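Local coordinates for protein pyocyanin demethylase (Mycobacterium fortuitum subsp. fortuitum DSM 46621 = ATCC 6841, PDB 5K21) that removes the methyl group from the bacterial phenazine pyocyanin as a tautomerizing demethylase, and here binds phenazin-1-ol and a calcium ion, at residues Thr14-Val19 against Lys127-Leu132; Phe98-Thr103 against Leu116-Val121; Lys51-Asp56 against Ile78-Gly83. All coordinates share one frame; numbering follows the deposited sequence.

The three contacts are spread round one antiparallel eight-stranded barrel. Interaction 1 joins its first and last strands and closes it. Interaction 2 lies next to it, with centres about 9 Å apart, because strands 114-119 and 127-132 are neighbours. Phe-98, Met-100 and Val-118 of interaction 2 line the phenazin-1-ol pocket with Tyr-128 of interaction 1. Interaction 3 lies farther round the barrel, about 16 Å from interaction 2 between centres. Its Asp-56 OD2 lies 2.8 Å from Tyr-128 OH, probably a hydrogen bond. The Tyr-128 side chain is about 3 Å from the ligand and that of Asp-56 about 6 Å. Ile-78 CD1 packs on Leu-116 CD1 at 3.5 Å, joining interactions 2 and 3.

Interaction 1 (Thr14-Val19 against Lys127-Leu132); sequences TMTLDV and KYELKL
Glu-129 meets Thr-16 because CG stands anti to its backbone N (chi1 -177°) and a bend at chi2 (62°) turns CD toward the neighbouring strand. Thr-16 OG1, beside its own backbone N, donates to Glu-129 OE1 at 2.5 Å. Glu-129 OE1 accepts with its syn lone pair. The other carboxylate oxygen, Glu-129 OE2, accepts from water 1 at 2.6 Å. The same water donates to Thr-16 OG1 at 2.8 Å and is also hydrogen-bonded to Thr-14 OG1. The three side chains and the water thus form one small network on this face. Further along it, Asp-18 and Lys-127 lie side by side and point the same way. Asp-18 OD1 touches Lys-127 CE at 3.5 Å, but Lys-127 NZ is 4.4 Å from OD1, too far for a salt bridge.

The other face is largely apolar and turns into the barrel. Val-19 CG2 sits over the centre of the Tyr-128 ring, 3.4 Å from its centroid, in a CH-pi contact. Leu-17 CD1 packs on Leu-130 CD1 at 4.1 Å. Tyr-128 OH is hydrogen-bonded to Asp-56 OD2, and Tyr-128 touches the bound phenazin-1-ol. Four backbone hydrogen bonds, at the Met-15/Leu-130 and Leu-17/Tyr-128 pairs, tie the antiparallel strands and close the barrel between its first and last strands.

The chemistry is two-sided. Outside, polar groups and water bridge the seam, and both carboxylate oxygens of Glu-129 have a donor. Inside, Val-19 CG2 on one ring face and the bond to Asp-56 should together limit how the Tyr-128 ring can move beside the ligand.

Interaction 2 (Phe98-Thr103 against Leu116-Val121); sequences FTMAIT and LTVSGV. With 6QF (phenazin-1-ol), chain F.
Phe-98-Thr-103 and Leu-116-Val-121 pair as the antiparallel arms of a beta hairpin in the barrel wall. The contact is mostly buried. Backbone hydrogen bonds join Phe-98 with Val-118 and Met-100 with Leu-116, two in each pair.

The inner face carries the pocket. Phe-98 and Val-118 lie side by side and point the same way. Val-118 CB sits over one face of the Phe-98 ring, toward the rim, 3.9 Å from the centroid, in a CH-pi contact. The ring turns its edge to the ligand, with Phe-98 CZ 3.4 Å from phenazin-1-ol C14. Met-100 is extended as far as SD (chi2 -176°), and its SD lies 3.8 Å from the same C14. Val-118 CG2 touches ligand C13 at 3.9 Å. Farther from the ligand, Ile-102 meets Leu-116 at about a right angle, CG1 to CB.

On the outer face, Thr-99 OG1 and Thr-117 OG1 share a hydrogen bond of 2.7 Å across a non-hydrogen-bonded backbone pair.

Phenazin-1-ol is hydrogen-bonded to Asp-40 and His-93, outside this hairpin. Here an apolar wall meets the outer ring carbons of the ligand, in a barrel related to allene oxide cyclase that binds its ligand inside.

Interaction 3 (Lys51-Asp56 against Ile78-Gly83); sequences KQVGYD and IHLDAG
Tyr-55 and His-79 form a hydrogen-bonded antiparallel pair, with Tyr-55 N to His-79 O at 3.1 Å and His-79 N to Tyr-55 O at 2.8 Å. Just before it, Val-53 and Gly-54 both face Leu-46 of strand 39-48, a classic beta bulge. Gly-54 CA makes a CA-H...O contact of 3.1 Å with His-79 O, a closeness possible because glycine has no CB.

With CG between its backbone N and carbonyl carbon (chi1 54°), the Tyr-55 side chain leans toward the His-79 strand. The two rings form an offset stack with planes at 9° and centroids 4.5 Å apart. Tyr-55 OH lies over the centre of the imidazole, while His-79 CB sits over the Tyr-55 ring near its rim. Tyr-55 also packs on Met-71 of the third subunit.

Val-53 CG2, at the bulge, meets Leu-80 CD2 at 4.0 Å, side by side. On the face of Ile-78, Asp-56 CB packs on Ile-78 CG1. Asp-56 OD2 bonds to Tyr-128 OH, and its OD1 lies close to Asp-44 OD2.

Beside the bulge, water bridges the two segments. Water 2 donates to Val-53 O at 2.6 Å and accepts from Asp-81 N. Water 3 donates to Asp-81 OD1 at 2.5 Å and adds weak bonds to Val-53 O and His-79 ND1. Thus beyond Tyr-55 and His-79 the direct strand pairing gives way to water-mediated bonds, and the last directly bonded pair also joins its own side chains in the ring stack.

Interaction 1 (Thr14-Val19 against Lys127-Leu132)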
ATOM      1  N   THR B  14      18.038  -6.311  16.277  1.00 24.07           N
ATOM      2  CA  THR B  14      18.563  -5.749  15.042  1.00 24.92           C
ATOM      3  C   THR B  14      18.889  -6.869  14.061  1.00 24.81           C
ATOM      4  O   THR B  14      19.062  -8.026  14.430  1.00 24.02           O
ATOM      5  CB  THR B  14      19.826  -4.911  15.257  1.00 26.26           C
ATOM      6  OG1 THR B  14      20.965  -5.775  15.372  1.00 28.58           O
ATOM      7  CG2 THR B  14      19.702  -4.062  16.496  1.00 26.60           C
ATOM      8  N   MET B  15      18.963  -6.503  12.788  1.00 24.23           N
ATOM      9  CA  MET B  15      19.266  -7.440  11.722  1.00 25.18           C
ATOM     10  C   MET B  15      19.917  -6.641  10.601  1.00 24.84           C
ATOM     11  O   MET B  15      19.500  -5.508  10.338  1.00 23.45           O
ATOM     12  CB  MET B  15      17.968  -8.104  11.252  1.00 30.90           C
ATOM     13  CG  MET B  15      18.028  -9.493  10.767  1.00 41.39           C
ATOM     14  SD  MET B  15      16.358  -9.922  10.197  1.00 45.27           S
ATOM     15  CE  MET B  15      15.350  -9.776  11.646  1.00 39.62           C
ATOM     16  N   THR B  16      20.972  -7.200   9.998  1.00 23.29           N
ATOM     17  CA  THR B  16      21.685  -6.590   8.876  1.00 23.98           C
ATOM     18  C   THR B  16      21.536  -7.498   7.662  1.00 22.87           C
ATOM     19  O   THR B  16      22.101  -8.593   7.640  1.00 24.01           O
ATOM     20  CB  THR B  16      23.166  -6.411   9.198  1.00 28.12           C
ATOM     21  OG1 THR B  16      23.323  -5.693  10.434  1.00 30.64           O
ATOM     22  CG2 THR B  16      23.855  -5.669   8.076  1.00 30.23           C
ATOM     23  N   LEU B  17      20.823  -7.038   6.643  1.00 21.26           N
ATOM     24  CA  LEU B  17      20.558  -7.838   5.453  1.00 21.48           C
ATOM     25  C   LEU B  17      21.256  -7.255   4.234  1.00 23.62           C
ATOM     26  O   LEU B  17      21.148  -6.056   3.959  1.00 23.55           O
ATOM     27  CB  LEU B  17      19.062  -7.935   5.190  1.00 20.92           C
ATOM     28  CG  LEU B  17      18.244  -8.445   6.360  1.00 25.34           C
ATOM     29  CD1 LEU B  17      16.792  -8.350   6.009  1.00 25.29           C
ATOM     30  CD2 LEU B  17      18.619  -9.873   6.740  1.00 29.91           C
ATOM     31  N   ASP B  18      21.962  -8.115   3.499  1.00 23.21           N
ATOM     32  CA  ASP B  18      22.519  -7.748   2.209  1.00 23.52           C
ATOM     33  C   ASP B  18      21.451  -7.923   1.139  1.00 25.59           C
ATOM     34  O   ASP B  18      20.710  -8.914   1.130  1.00 23.57           O
ATOM     35  CB  ASP B  18      23.749  -8.598   1.903  1.00 27.35           C
ATOM     36  CG  ASP B  18      24.827  -8.444   2.974  1.00 33.77           C
ATOM     37  OD1 ASP B  18      24.966  -7.315   3.505  1.00 34.89           O
ATOM     38  OD2 ASP B  18      25.467  -9.454   3.337  1.00 31.66           O
ATOM     39  N   VAL B  19      21.351  -6.930   0.262  1.00 24.60           N
ATOM     40  CA  VAL B  19      20.238  -6.807  -0.669  1.00 24.03           C
ATOM     41  C   VAL B  19      20.792  -6.809  -2.088  1.00 26.39           C
ATOM     42  O   VAL B  19      21.705  -6.038  -2.408  1.00 26.68           O
ATOM     43  CB  VAL B  19      19.422  -5.531  -0.382  1.00 24.73           C
ATOM     44  CG1 VAL B  19      18.199  -5.449  -1.260  1.00 21.91           C
ATOM     45  CG2 VAL B  19      18.994  -5.507   1.077  1.00 25.22           C
ATOM     46  N   LYS B 127      22.206  -2.496   1.627  1.00 28.91           N
ATOM     47  CA  LYS B 127      21.890  -3.184   2.868  1.00 27.95           C
ATOM     48  C   LYS B 127      20.629  -2.596   3.473  1.00 23.31           C
ATOM     49  O   LYS B 127      20.295  -1.428   3.242  1.00 24.53           O
ATOM     50  CB  LYS B 127      23.021  -3.065   3.891  1.00 35.65           C
ATOM     51  CG  LYS B 127      24.321  -3.726   3.491  1.00 49.24           C
ATOM     52  CD  LYS B 127      25.339  -3.646   4.630  1.00 60.14           C
ATOM     53  CE  LYS B 127      26.662  -4.316   4.280  1.00 69.85           C
ATOM     54  NZ  LYS B 127      27.375  -3.640   3.166  1.00 76.52           N
ATOM     55  N   TYR B 128      19.921  -3.441   4.218  1.00 21.15           N
ATOM     56  CA  TYR B 128      18.857  -3.024   5.115  1.00 19.23           C
ATOM     57  C   TYR B 128      19.355  -3.239   6.531  1.00 21.31           C
ATOM     58  O   TYR B 128      19.803  -4.348   6.867  1.00 21.00           O
ATOM     59  CB  TYR B 128      17.583  -3.843   4.951  1.00 19.28           C
ATOM     60  CG  TYR B 128      16.938  -3.855   3.609  1.00 20.23           C
ATOM     61  CD1 TYR B 128      17.098  -2.812   2.724  1.00 22.85           C
ATOM     62  CD2 TYR B 128      16.127  -4.926   3.239  1.00 23.24           C
ATOM     63  CE1 TYR B 128      16.485  -2.835   1.472  1.00 25.26           C
ATOM     64  CE2 TYR B 128      15.488  -4.951   1.986  1.00 24.99           C
ATOM     65  CZ  TYR B 128      15.674  -3.903   1.118  1.00 25.18           C
ATOM     66  OH  TYR B 128      15.049  -3.920  -0.125  1.00 28.09           O
ATOM     67  N   GLU B 129      19.223  -2.216   7.361  1.00 25.47           N
ATOM     68  CA  GLU B 129      19.539  -2.338   8.782  1.00 22.51           C
ATOM     69  C   GLU B 129      18.241  -2.166   9.559  1.00 23.06           C
ATOM     70  O   GLU B 129      17.600  -1.113   9.496  1.00 23.31           O
ATOM     71  CB  GLU B 129      20.604  -1.323   9.200  1.00 23.82           C
ATOM     72  CG  GLU B 129      21.021  -1.441  10.658  1.00 29.09           C
ATOM     73  CD  GLU B 129      21.657  -2.813  10.990  1.00 30.00           C
ATOM     74  OE1 GLU B 129      22.399  -3.356  10.131  1.00 28.86           O
ATOM     75  OE2 GLU B 129      21.423  -3.340  12.108  1.00 26.95           O
ATOM     76  N   LEU B 130      17.832  -3.221  10.247  1.00 22.06           N
ATOM     77  CA  LEU B 130      16.549  -3.257  10.927  1.00 19.97           C
ATOM     78  C   LEU B 130      16.727  -3.093  12.429  1.00 20.63           C
ATOM     79  O   LEU B 130      17.681  -3.627  13.007  1.00 22.07           O
ATOM     80  CB  LEU B 130      15.841  -4.579  10.659  1.00 21.36           C
ATOM     81  CG  LEU B 130      15.191  -4.699   9.280  1.00 23.51           C
ATOM     82  CD1 LEU B 130      16.259  -4.945   8.220  1.00 28.42           C
ATOM     83  CD2 LEU B 130      14.173  -5.774   9.276  1.00 25.81           C
ATOM     84  N   LYS B 131      15.824  -2.325  13.039  1.00 21.29           N
ATOM     85  CA  LYS B 131      15.631  -2.301  14.485  1.00 25.34           C
ATOM     86  C   LYS B 131      14.159  -2.600  14.728  1.00 26.90           C
ATOM     87  O   LYS B 131      13.294  -1.782  14.393  1.00 26.98           O
ATOM     88  CB  LYS B 131      16.020  -0.961  15.093  1.00 26.84           C
ATOM     89  CG  LYS B 131      15.882  -0.958  16.627  1.00 30.17           C
ATOM     90  CD  LYS B 131      16.120   0.398  17.257  1.00 36.03           C
ATOM     91  CE  LYS B 131      15.693   0.383  18.722  1.00 40.84           C
ATOM     92  NZ  LYS B 131      15.645   1.744  19.348  1.00 45.13           N
ATOM     93  N   LEU B 132      13.871  -3.773  15.282  1.00 25.32           N
ATOM     94  CA  LEU B 132      12.504  -4.224  15.496  1.00 30.94           C
ATOM     95  C   LEU B 132      12.209  -4.207  16.986  1.00 36.42           C
ATOM     96  O   LEU B 132      13.011  -4.705  17.781  1.00 38.33           O
ATOM     97  CB  LEU B 132      12.289  -5.649  14.980  1.00 35.08           C
ATOM     98  CG  LEU B 132      12.288  -5.805  13.458  1.00 34.89           C
ATOM     99  CD1 LEU B 132      13.588  -6.475  13.062  1.00 36.59           C
ATOM    100  CD2 LEU B 132      11.084  -6.532  12.937  1.00 35.98           C
TER
HETATM  101  O   HOH W   1      21.982  -5.706  12.907  1.00 27.77           O

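Interaction 2 (Phe98-Thr103 against Leu116-Val121)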
ATOM      1  N   PHE B  98      17.980   6.101   3.668  1.00 27.29           N
ATOM      2  CA  PHE B  98      16.679   6.541   4.148  1.00 28.96           C
ATOM      3  C   PHE B  98      16.097   5.463   5.039  1.00 29.31           C
ATOM      4  O   PHE B  98      16.449   4.284   4.933  1.00 27.78           O
ATOM      5  CB  PHE B  98      15.709   6.870   3.002  1.00 27.70           C
ATOM      6  CG  PHE B  98      15.439   5.708   2.086  1.00 28.99           C
ATOM      7  CD1 PHE B  98      16.321   5.399   1.067  1.00 29.47           C
ATOM      8  CD2 PHE B  98      14.308   4.932   2.251  1.00 27.21           C
ATOM      9  CE1 PHE B  98      16.068   4.326   0.208  1.00 29.57           C
ATOM     10  CE2 PHE B  98      14.047   3.846   1.396  1.00 26.86           C
ATOM     11  CZ  PHE B  98      14.935   3.556   0.385  1.00 29.07           C
ATOM     12  N   THR B  99      15.224   5.888   5.942  1.00 31.80           N
ATOM     13  CA  THR B  99      14.686   5.027   6.979  1.00 30.71           C
ATOM     14  C   THR B  99      13.191   4.866   6.770  1.00 29.83           C
ATOM     15  O   THR B  99      12.457   5.851   6.636  1.00 32.96           O
ATOM     16  CB  THR B  99      14.993   5.584   8.361  1.00 31.97           C
ATOM     17  OG1 THR B  99      16.414   5.590   8.549  1.00 29.27           O
ATOM     18  CG2 THR B  99      14.338   4.723   9.452  1.00 32.87           C
ATOM     19  N   MET B 100      12.762   3.622   6.734  1.00 23.31           N
ATOM     20  CA  MET B 100      11.378   3.210   6.601  1.00 21.54           C
ATOM     21  C   MET B 100      10.845   2.827   7.966  1.00 24.52           C
ATOM     22  O   MET B 100      11.605   2.450   8.865  1.00 27.04           O
ATOM     23  CB  MET B 100      11.243   2.006   5.655  1.00 22.13           C
ATOM     24  CG  MET B 100      11.992   2.133   4.344  1.00 25.15           C
ATOM     25  SD  MET B 100      11.669   0.722   3.259  1.00 25.04           S
ATOM     26  CE  MET B 100       9.987   1.071   2.755  1.00 23.47           C
ATOM     27  N   ALA B 101       9.544   2.978   8.133  1.00 24.36           N
ATOM     28  CA  ALA B 101       8.872   2.528   9.333  1.00 26.90           C
ATOM     29  C   ALA B 101       8.492   1.071   9.144  1.00 26.05           C
ATOM     30  O   ALA B 101       7.909   0.710   8.121  1.00 25.58           O
ATOM     31  CB  ALA B 101       7.632   3.376   9.621  1.00 28.41           C
ATOM     32  N   ILE B 102       8.853   0.232  10.114  1.00 23.36           N
ATOM     33  CA  ILE B 102       8.343  -1.132  10.129  1.00 24.26           C
ATOM     34  C   ILE B 102       6.980  -1.093  10.795  1.00 23.91           C
ATOM     35  O   ILE B 102       6.866  -0.689  11.959  1.00 24.48           O
ATOM     36  CB  ILE B 102       9.293  -2.080  10.873  1.00 26.31           C
ATOM     37  CG1 ILE B 102      10.567  -2.287  10.057  1.00 26.87           C
ATOM     38  CG2 ILE B 102       8.600  -3.418  11.134  1.00 26.05           C
ATOM     39  CD1 ILE B 102      11.638  -3.080  10.804  1.00 29.81           C
ATOM     40  N   THR B 103       5.943  -1.513  10.058  1.00 23.88           N
ATOM     41  CA  THR B 103       4.573  -1.394  10.544  1.00 27.58           C
ATOM     42  C   THR B 103       3.994  -2.695  11.070  1.00 26.39           C
ATOM     43  O   THR B 103       2.952  -2.662  11.731  1.00 30.88           O
ATOM     44  CB  THR B 103       3.647  -0.883   9.443  1.00 30.43           C
ATOM     45  OG1 THR B 103       3.697  -1.801   8.358  1.00 26.74           O
ATOM     46  CG2 THR B 103       4.065   0.503   8.970  1.00 33.58           C
ATOM     47  N   LEU B 116      13.671   0.555   9.494  1.00 23.28           N
ATOM     48  CA  LEU B 116      14.528  -0.145   8.553  1.00 22.13           C
ATOM     49  C   LEU B 116      15.238   0.900   7.714  1.00 24.57           C
ATOM     50  O   LEU B 116      14.585   1.675   7.007  1.00 26.37           O
ATOM     51  CB  LEU B 116      13.683  -1.099   7.712  1.00 20.11           C
ATOM     52  CG  LEU B 116      14.332  -2.026   6.682  1.00 22.91           C
ATOM     53  CD1 LEU B 116      13.356  -3.104   6.311  1.00 26.67           C
ATOM     54  CD2 LEU B 116      14.710  -1.285   5.416  1.00 22.40           C
ATOM     55  N   THR B 117      16.562   0.941   7.813  1.00 23.45           N
ATOM     56  CA  THR B 117      17.342   1.932   7.094  1.00 24.73           C
ATOM     57  C   THR B 117      17.987   1.286   5.877  1.00 25.02           C
ATOM     58  O   THR B 117      18.722   0.297   5.995  1.00 24.35           O
ATOM     59  CB  THR B 117      18.386   2.573   7.998  1.00 27.88           C
ATOM     60  OG1 THR B 117      17.711   3.260   9.057  1.00 30.69           O
ATOM     61  CG2 THR B 117      19.242   3.553   7.209  1.00 27.61           C
ATOM     62  N   VAL B 118      17.734   1.873   4.725  1.00 24.43           N
ATOM     63  CA  VAL B 118      18.259   1.390   3.450  1.00 25.12           C
ATOM     64  C   VAL B 118      19.474   2.230   3.103  1.00 29.96           C
ATOM     65  O   VAL B 118      19.384   3.459   3.034  1.00 31.08           O
ATOM     66  CB  VAL B 118      17.208   1.484   2.350  1.00 22.95           C
ATOM     67  CG1 VAL B 118      17.761   0.935   1.018  1.00 25.53           C
ATOM     68  CG2 VAL B 118      15.959   0.771   2.760  1.00 22.44           C
ATOM     69  N   SER B 119      20.607   1.576   2.919  1.00 33.93           N
ATOM     70  CA  SER B 119      21.850   2.237   2.571  1.00 43.41           C
ATOM     71  C   SER B 119      22.417   1.607   1.307  1.00 45.09           C
ATOM     72  O   SER B 119      22.198   0.422   1.027  1.00 41.42           O
ATOM     73  CB  SER B 119      22.860   2.172   3.732  1.00 47.85           C
ATOM     74  OG  SER B 119      23.182   0.836   4.042  1.00 52.71           O
ATOM     75  N   GLY B 120      23.090   2.434   0.517  1.00 54.55           N
ATOM     76  CA  GLY B 120      23.705   1.989  -0.720  1.00 55.31           C
ATOM     77  C   GLY B 120      22.705   1.525  -1.751  1.00 52.47           C
ATOM     78  O   GLY B 120      23.010   0.633  -2.551  1.00 50.43           O
ATOM     79  N   VAL B 121      21.510   2.119  -1.760  1.00 52.38           N
ATOM     80  CA  VAL B 121      20.479   1.682  -2.687  1.00 56.18           C
ATOM     81  C   VAL B 121      21.027   1.808  -4.102  1.00 63.05           C
ATOM     82  O   VAL B 121      21.717   2.779  -4.439  1.00 64.00           O
ATOM     83  CB  VAL B 121      19.189   2.496  -2.483  1.00 57.97           C
ATOM     84  CG1 VAL B 121      19.365   3.938  -2.971  1.00 63.71           C
ATOM     85  CG2 VAL B 121      18.003   1.807  -3.151  1.00 58.14           C
TER
HETATM   86  C4  6QF F 201      13.612   0.747  -5.062  1.00 45.20           C
HETATM   87  C5  6QF F 201      13.509   1.237  -6.452  1.00 43.94           C
HETATM   88  C6  6QF F 201      14.071   0.582  -7.506  1.00 42.78           C
HETATM   89  C10 6QF F 201      13.927  -0.355  -2.560  1.00 46.56           C
HETATM   90  C13 6QF F 201      13.485  -0.231  -0.149  1.00 45.29           C
HETATM   91  C15 6QF F 201      12.640   1.491  -1.566  1.00 45.29           C
HETATM   92  C1  6QF F 201      14.789  -0.640  -7.285  1.00 44.14           C
HETATM   93  C2  6QF F 201      14.910  -1.131  -6.041  1.00 45.19           C
HETATM   94  C3  6QF F 201      14.340  -0.488  -4.861  1.00 45.19           C
HETATM   95  N7  6QF F 201      14.482  -1.004  -3.620  1.00 47.46           N
HETATM   96  N8  6QF F 201      13.063   1.403  -4.003  1.00 45.21           N
HETATM   97  C9  6QF F 201      13.202   0.867  -2.751  1.00 46.45           C
HETATM   98  C11 6QF F 201      14.030  -0.856  -1.198  1.00 45.34           C
HETATM   99  C14 6QF F 201      12.766   0.983  -0.337  1.00 45.35           C
HETATM  100  O19 6QF F 201      12.830   2.387  -6.630  1.00 42.32           O

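Interaction 3 (Lys51-Asp56 against Ile78-Gly83)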
ATOM      1  N   LYS B  51      24.822 -16.357   2.425  1.00 35.53           N
ATOM      2  CA  LYS B  51      23.734 -17.308   2.228  1.00 36.76           C
ATOM      3  C   LYS B  51      22.416 -16.564   2.059  1.00 31.70           C
ATOM      4  O   LYS B  51      22.135 -15.603   2.791  1.00 27.12           O
ATOM      5  CB  LYS B  51      23.625 -18.289   3.402  1.00 43.60           C
ATOM      6  CG  LYS B  51      24.940 -18.959   3.796  1.00 53.19           C
ATOM      7  CD  LYS B  51      24.762 -19.811   5.047  1.00 59.57           C
ATOM      8  CE  LYS B  51      26.098 -20.187   5.671  1.00 65.76           C
ATOM      9  NZ  LYS B  51      25.925 -20.858   6.992  1.00 69.07           N
ATOM     10  N   GLN B  52      21.616 -16.984   1.078  1.00 28.31           N
ATOM     11  CA  GLN B  52      20.300 -16.389   0.915  1.00 27.84           C
ATOM     12  C   GLN B  52      19.460 -16.685   2.147  1.00 27.52           C
ATOM     13  O   GLN B  52      19.484 -17.801   2.684  1.00 27.49           O
ATOM     14  CB  GLN B  52      19.586 -16.915  -0.326  1.00 32.17           C
ATOM     15  CG  GLN B  52      18.115 -16.448  -0.384  1.00 32.71           C
ATOM     16  CD  GLN B  52      17.560 -16.559  -1.775  1.00 36.73           C
ATOM     17  OE1 GLN B  52      18.167 -17.207  -2.621  1.00 34.69           O
ATOM     18  NE2 GLN B  52      16.414 -15.905  -2.035  1.00 38.14           N
ATOM     19  N   VAL B  53      18.795 -15.653   2.651  1.00 25.10           N
ATOM     20  CA  VAL B  53      17.888 -15.791   3.784  1.00 23.29           C
ATOM     21  C   VAL B  53      16.455 -15.433   3.439  1.00 23.41           C
ATOM     22  O   VAL B  53      15.563 -15.662   4.266  1.00 25.13           O
ATOM     23  CB  VAL B  53      18.366 -14.960   4.994  1.00 22.11           C
ATOM     24  CG1 VAL B  53      19.763 -15.437   5.419  1.00 24.20           C
ATOM     25  CG2 VAL B  53      18.335 -13.461   4.684  1.00 22.25           C
ATOM     26  N   GLY B  54      16.199 -14.900   2.252  1.00 23.51           N
ATOM     27  CA  GLY B  54      14.842 -14.557   1.877  1.00 25.28           C
ATOM     28  C   GLY B  54      14.830 -13.648   0.658  1.00 23.48           C
ATOM     29  O   GLY B  54      15.784 -13.603  -0.119  1.00 23.49           O
ATOM     30  N   TYR B  55      13.717 -12.954   0.506  1.00 21.91           N
ATOM     31  CA  TYR B  55      13.504 -12.108  -0.661  1.00 22.87           C
ATOM     32  C   TYR B  55      12.509 -11.034  -0.271  1.00 23.68           C
ATOM     33  O   TYR B  55      11.907 -11.078   0.808  1.00 23.75           O
ATOM     34  CB  TYR B  55      13.016 -12.931  -1.855  1.00 25.19           C
ATOM     35  CG  TYR B  55      11.794 -13.758  -1.551  1.00 25.39           C
ATOM     36  CD1 TYR B  55      10.525 -13.239  -1.730  1.00 27.30           C
ATOM     37  CD2 TYR B  55      11.918 -15.063  -1.082  1.00 27.17           C
ATOM     38  CE1 TYR B  55       9.412 -13.986  -1.455  1.00 30.95           C
ATOM     39  CE2 TYR B  55      10.808 -15.822  -0.797  1.00 32.30           C
ATOM     40  CZ  TYR B  55       9.554 -15.274  -0.988  1.00 32.80           C
ATOM     41  OH  TYR B  55       8.435 -16.015  -0.701  1.00 34.95           O
ATOM     42  N   ASP B  56      12.331 -10.057  -1.159  1.00 21.42           N
ATOM     43  CA  ASP B  56      11.354  -9.030  -0.873  1.00 22.84           C
ATOM     44  C   ASP B  56      10.704  -8.583  -2.172  1.00 24.89           C
ATOM     45  O   ASP B  56      11.082  -9.000  -3.280  1.00 23.50           O
ATOM     46  CB  ASP B  56      11.961  -7.845  -0.082  1.00 23.11           C
ATOM     47  CG  ASP B  56      12.946  -6.999  -0.892  1.00 27.82           C
ATOM     48  OD1 ASP B  56      12.779  -6.849  -2.131  1.00 27.73           O
ATOM     49  OD2 ASP B  56      13.899  -6.474  -0.267  1.00 26.54           O
ATOM     50  N   ILE B  78       9.239  -7.949   3.222  1.00 22.06           N
ATOM     51  CA  ILE B  78      10.375  -8.847   3.360  1.00 19.49           C
ATOM     52  C   ILE B  78       9.847 -10.208   3.757  1.00 22.71           C
ATOM     53  O   ILE B  78       8.991 -10.307   4.644  1.00 24.55           O
ATOM     54  CB  ILE B  78      11.353  -8.299   4.413  1.00 20.28           C
ATOM     55  CG1 ILE B  78      12.103  -7.108   3.827  1.00 23.30           C
ATOM     56  CG2 ILE B  78      12.285  -9.417   4.942  1.00 24.56           C
ATOM     57  CD1 ILE B  78      12.838  -6.261   4.872  1.00 23.74           C
ATOM     58  N   HIS B  79      10.311 -11.251   3.068  1.00 22.48           N
ATOM     59  CA  HIS B  79       9.976 -12.628   3.401  1.00 23.76           C
ATOM     60  C   HIS B  79      11.223 -13.336   3.910  1.00 23.69           C
ATOM     61  O   HIS B  79      12.193 -13.504   3.160  1.00 23.16           O
ATOM     62  CB  HIS B  79       9.400 -13.355   2.181  1.00 24.91           C
ATOM     63  CG  HIS B  79       9.013 -14.781   2.441  1.00 28.17           C
ATOM     64  ND1 HIS B  79       9.941 -15.784   2.642  1.00 33.71           N
ATOM     65  CD2 HIS B  79       7.797 -15.375   2.521  1.00 31.17           C
ATOM     66  CE1 HIS B  79       9.315 -16.931   2.851  1.00 34.63           C
ATOM     67  NE2 HIS B  79       8.012 -16.713   2.776  1.00 36.67           N
ATOM     68  N   LEU B  80      11.198 -13.741   5.178  1.00 23.35           N
ATOM     69  CA  LEU B  80      12.212 -14.600   5.772  1.00 23.41           C
ATOM     70  C   LEU B  80      11.557 -15.915   6.179  1.00 28.55           C
ATOM     71  O   LEU B  80      10.331 -16.038   6.201  1.00 30.34           O
ATOM     72  CB  LEU B  80      12.856 -13.924   6.990  1.00 25.54           C
ATOM     73  CG  LEU B  80      13.386 -12.517   6.732  1.00 25.69           C
ATOM     74  CD1 LEU B  80      13.771 -11.850   8.026  1.00 26.38           C
ATOM     75  CD2 LEU B  80      14.551 -12.579   5.752  1.00 26.33           C
ATOM     76  N   ASP B  81      12.379 -16.923   6.481  1.00 33.04           N
ATOM     77  CA  ASP B  81      11.817 -18.199   6.925  1.00 36.43           C
ATOM     78  C   ASP B  81      10.992 -18.005   8.187  1.00 37.20           C
ATOM     79  O   ASP B  81       9.929 -18.610   8.343  1.00 39.82           O
ATOM     80  CB  ASP B  81      12.924 -19.229   7.166  1.00 41.10           C
ATOM     81  CG  ASP B  81      13.621 -19.672   5.886  1.00 46.36           C
ATOM     82  OD1 ASP B  81      13.340 -19.129   4.798  1.00 48.44           O
ATOM     83  OD2 ASP B  81      14.493 -20.560   5.982  1.00 49.76           O
ATOM     84  N   ALA B  82      11.439 -17.121   9.073  1.00 38.36           N
ATOM     85  CA  ALA B  82      10.761 -16.916  10.345  1.00 44.98           C
ATOM     86  C   ALA B  82       9.459 -16.125  10.204  1.00 41.61           C
ATOM     87  O   ALA B  82       8.604 -16.192  11.092  1.00 41.85           O
ATOM     88  CB  ALA B  82      11.708 -16.181  11.299  1.00 47.22           C
ATOM     89  N   GLY B  83       9.259 -15.431   9.103  1.00 34.47           N
ATOM     90  CA  GLY B  83       8.048 -14.663   8.915  1.00 29.40           C
ATOM     91  C   GLY B  83       8.310 -13.501   7.981  1.00 25.98           C
ATOM     92  O   GLY B  83       9.401 -13.346   7.444  1.00 26.24           O
TER
HETATM   93  O   HOH W   2      15.403 -16.858   6.598  1.00 29.73           O
HETATM   94  O   HOH W   3      12.891 -17.254   3.149  1.00 45.12           O